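Local coordinates for major pilin backbone protein T-antigen, T13 (Streptococcus pyogenes, PDB 6BBT) that probably forms the pilus backbone as the major pilin, a surface T-antigen with an internal isopeptide bond, at residues Ile13-Ile18 and Phe31-Glu36. Numbering follows the deposited sequence.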
ATOM      1  N   ILE A  13       4.494  -0.852 -19.149  1.00 22.65           N
ATOM      2  CA  ILE A  13       3.507  -0.932 -18.077  1.00 22.34           C
ATOM      3  C   ILE A  13       3.652   0.330 -17.214  1.00 21.90           C
ATOM      4  O   ILE A  13       4.776   0.722 -16.860  1.00 21.00           O
ATOM      5  CB  ILE A  13       3.725  -2.154 -17.144  1.00 22.54           C
ATOM      6  CG1 ILE A  13       3.862  -3.476 -17.920  1.00 23.04           C
ATOM      7  CG2 ILE A  13       2.602  -2.244 -16.110  1.00 23.06           C
ATOM      8  CD1 ILE A  13       2.626  -3.901 -18.699  1.00 23.63           C
ATOM      9  N   THR A  14       2.532   0.963 -16.888  1.00 20.51           N
ATOM     10  CA  THR A  14       2.519   2.082 -15.959  1.00 20.68           C
ATOM     11  C   THR A  14       1.766   1.660 -14.716  1.00 19.54           C
ATOM     12  O   THR A  14       0.733   1.014 -14.796  1.00 19.34           O
ATOM     13  CB  THR A  14       1.862   3.327 -16.579  1.00 22.15           C
ATOM     14  OG1 THR A  14       2.700   3.813 -17.625  1.00 23.50           O
ATOM     15  CG2 THR A  14       1.701   4.480 -15.533  1.00 24.22           C
ATOM     16  N   LYS A  15       2.308   2.018 -13.565  1.00 18.56           N
ATOM     17  CA  LYS A  15       1.634   1.834 -12.304  1.00 18.07           C
ATOM     18  C   LYS A  15       1.422   3.202 -11.708  1.00 17.89           C
ATOM     19  O   LYS A  15       2.372   3.960 -11.585  1.00 18.47           O
ATOM     20  CB  LYS A  15       2.499   1.004 -11.365  1.00 17.39           C
ATOM     21  CG  LYS A  15       1.936   0.844  -9.967  1.00 16.98           C
ATOM     22  CD  LYS A  15       0.591   0.141  -9.945  1.00 16.70           C
ATOM     23  CE  LYS A  15       0.049   0.019  -8.531  1.00 16.25           C
ATOM     24  NZ  LYS A  15      -1.213  -0.758  -8.438  1.00 15.37           N
ATOM     25  N   SER A  16       0.191   3.504 -11.332  1.00 18.40           N
ATOM     26  CA  SER A  16      -0.122   4.721 -10.592  1.00 19.49           C
ATOM     27  C   SER A  16      -0.656   4.332  -9.232  1.00 18.38           C
ATOM     28  O   SER A  16      -1.575   3.520  -9.131  1.00 17.13           O
ATOM     29  CB  SER A  16      -1.154   5.565 -11.328  1.00 21.12           C
ATOM     30  OG  SER A  16      -0.635   5.962 -12.586  1.00 25.00           O
ATOM     31  N   MET A  17      -0.047   4.880  -8.185  1.00 17.64           N
ATOM     32  CA  MET A  17      -0.584   4.761  -6.842  1.00 18.60           C
ATOM     33  C   MET A  17      -1.358   6.049  -6.574  1.00 18.99           C
ATOM     34  O   MET A  17      -0.817   7.133  -6.776  1.00 20.28           O
ATOM     35  CB  MET A  17       0.537   4.616  -5.809  1.00 19.69           C
ATOM     36  CG  MET A  17       0.038   4.456  -4.382  1.00 19.05           C
ATOM     37  SD  MET A  17      -0.659   2.821  -4.123  1.00 19.06           S
ATOM     38  CE  MET A  17       0.703   1.981  -3.290  1.00 20.53           C
ATOM     39  N   ILE A  18      -2.606   5.923  -6.139  1.00 17.88           N
ATOM     40  CA  ILE A  18      -3.410   7.077  -5.755  1.00 18.91           C
ATOM     41  C   ILE A  18      -2.736   7.650  -4.497  1.00 18.77           C
ATOM     42  O   ILE A  18      -2.599   6.952  -3.488  1.00 18.73           O
ATOM     43  CB  ILE A  18      -4.875   6.702  -5.457  1.00 19.64           C
ATOM     44  CG1 ILE A  18      -5.568   6.114  -6.708  1.00 20.69           C
ATOM     45  CG2 ILE A  18      -5.667   7.895  -4.897  1.00 19.85           C
ATOM     46  CD1 ILE A  18      -5.522   6.998  -7.944  1.00 22.16           C
ATOM     47  N   PHE A  31       4.759  -4.011  -6.562  1.00 15.72           N
ATOM     48  CA  PHE A  31       3.655  -4.561  -7.335  1.00 15.55           C
ATOM     49  C   PHE A  31       4.244  -5.399  -8.456  1.00 16.80           C
ATOM     50  O   PHE A  31       5.223  -5.010  -9.074  1.00 18.05           O
ATOM     51  CB  PHE A  31       2.770  -3.450  -7.902  1.00 14.76           C
ATOM     52  CG  PHE A  31       2.072  -2.679  -6.844  1.00 14.33           C
ATOM     53  CD1 PHE A  31       0.840  -3.098  -6.374  1.00 14.25           C
ATOM     54  CD2 PHE A  31       2.680  -1.595  -6.249  1.00 14.09           C
ATOM     55  CE1 PHE A  31       0.194  -2.412  -5.369  1.00 14.33           C
ATOM     56  CE2 PHE A  31       2.042  -0.898  -5.223  1.00 14.51           C
ATOM     57  CZ  PHE A  31       0.796  -1.312  -4.784  1.00 14.66           C
ATOM     58  N   THR A  32       3.621  -6.541  -8.718  1.00 17.63           N
ATOM     59  CA  THR A  32       4.104  -7.484  -9.692  1.00 17.74           C
ATOM     60  C   THR A  32       3.060  -7.652 -10.783  1.00 17.89           C
ATOM     61  O   THR A  32       1.890  -7.881 -10.503  1.00 17.78           O
ATOM     62  CB  THR A  32       4.408  -8.825  -9.016  1.00 17.28           C
ATOM     63  OG1 THR A  32       5.513  -8.641  -8.139  1.00 16.55           O
ATOM     64  CG2 THR A  32       4.774  -9.912 -10.040  1.00 17.53           C
ATOM     65  N   PHE A  33       3.505  -7.526 -12.026  1.00 19.12           N
ATOM     66  CA  PHE A  33       2.654  -7.767 -13.175  1.00 19.05           C
ATOM     67  C   PHE A  33       3.082  -9.092 -13.807  1.00 20.99           C
ATOM     68  O   PHE A  33       4.271  -9.421 -13.833  1.00 20.40           O
ATOM     69  CB  PHE A  33       2.771  -6.601 -14.141  1.00 19.48           C
ATOM     70  CG  PHE A  33       2.764  -5.296 -13.437  1.00 19.00           C
ATOM     71  CD1 PHE A  33       1.604  -4.841 -12.854  1.00 19.15           C
ATOM     72  CD2 PHE A  33       3.946  -4.606 -13.217  1.00 20.03           C
ATOM     73  CE1 PHE A  33       1.597  -3.664 -12.121  1.00 19.65           C
ATOM     74  CE2 PHE A  33       3.944  -3.414 -12.505  1.00 19.91           C
ATOM     75  CZ  PHE A  33       2.764  -2.954 -11.954  1.00 19.66           C
ATOM     76  N   THR A  34       2.094  -9.847 -14.268  1.00 21.99           N
ATOM     77  CA  THR A  34       2.297 -11.163 -14.835  1.00 23.37           C
ATOM     78  C   THR A  34       1.786 -11.132 -16.258  1.00 22.80           C
ATOM     79  O   THR A  34       0.748 -10.539 -16.542  1.00 21.41           O
ATOM     80  CB  THR A  34       1.496 -12.233 -14.082  1.00 25.60           C
ATOM     81  OG1 THR A  34       1.753 -12.124 -12.686  1.00 30.62           O
ATOM     82  CG2 THR A  34       1.912 -13.622 -14.535  1.00 29.34           C
ATOM     83  N   ILE A  35       2.508 -11.813 -17.136  1.00 24.58           N
ATOM     84  CA  ILE A  35       2.057 -12.056 -18.501  1.00 24.81           C
ATOM     85  C   ILE A  35       1.980 -13.567 -18.686  1.00 25.81           C
ATOM     86  O   ILE A  35       2.891 -14.295 -18.275  1.00 24.46           O
ATOM     87  CB  ILE A  35       2.955 -11.358 -19.550  1.00 24.38           C
ATOM     88  CG1 ILE A  35       2.339 -11.494 -20.941  1.00 24.06           C
ATOM     89  CG2 ILE A  35       4.379 -11.886 -19.547  1.00 24.15           C
ATOM     90  CD1 ILE A  35       2.909 -10.511 -21.923  1.00 23.91           C
ATOM     91  N   GLU A  36       0.861 -14.030 -19.240  1.00 28.36           N
ATOM     92  CA  GLU A  36       0.673 -15.442 -19.578  1.00 29.53           C
ATOM     93  C   GLU A  36       0.026 -15.566 -20.963  1.00 29.39           C
ATOM     94  O   GLU A  36      -0.603 -14.617 -21.436  1.00 25.69           O
ATOM     95  CB  GLU A  36      -0.189 -16.139 -18.526  1.00 31.62           C
ATOM     96  CG  GLU A  36      -1.641 -15.668 -18.474  1.00 34.63           C
ATOM     97  CD  GLU A  36      -2.440 -16.334 -17.371  1.00 38.62           C
ATOM     98  OE1 GLU A  36      -1.835 -16.980 -16.489  1.00 44.31           O
ATOM     99  OE2 GLU A  36      -3.685 -16.213 -17.378  1.00 42.84           O
TER
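K15 lays the end of its side chain over one face of the F31 ring. Its CG is anti to the backbone N (chi1 175°). A bend at chi2 and an extended run bring CE and NZ over the face, crossing the F31 side chain at about a right angle. K15 CE sits 3.7 Å from the F31 ring centroid, a CH-pi contact almost on the ring normal. K15 NZ is over the same face, 3.9 Å from the F31 centroid. M17 is bent at chi2 and chi3, so its CE meets the F31 edge, 3.6 Å from F31 CZ. The I13 and F33 side chains run antiparallel, with I13 CG2 over the ring centre, 3.9 Å from the F33 centroid. Strands 10-17 and 29-37 belong to the two facing sheets of a beta sandwich, and these side chains meet in its core. K15 NZ is covalently joined to N152 CG, the isopeptide crosslink of this pilin family, and hydrogen-bonds to E101 OE1. Once joined, NZ is an uncharged amide nitrogen, so over F31 it acts as an amide on a ring and not as a cation. Before that, the apolar, aromatic surround probably favoured an unprotonated lysine, and E101 probably took part in proton transfer, as in related pilins.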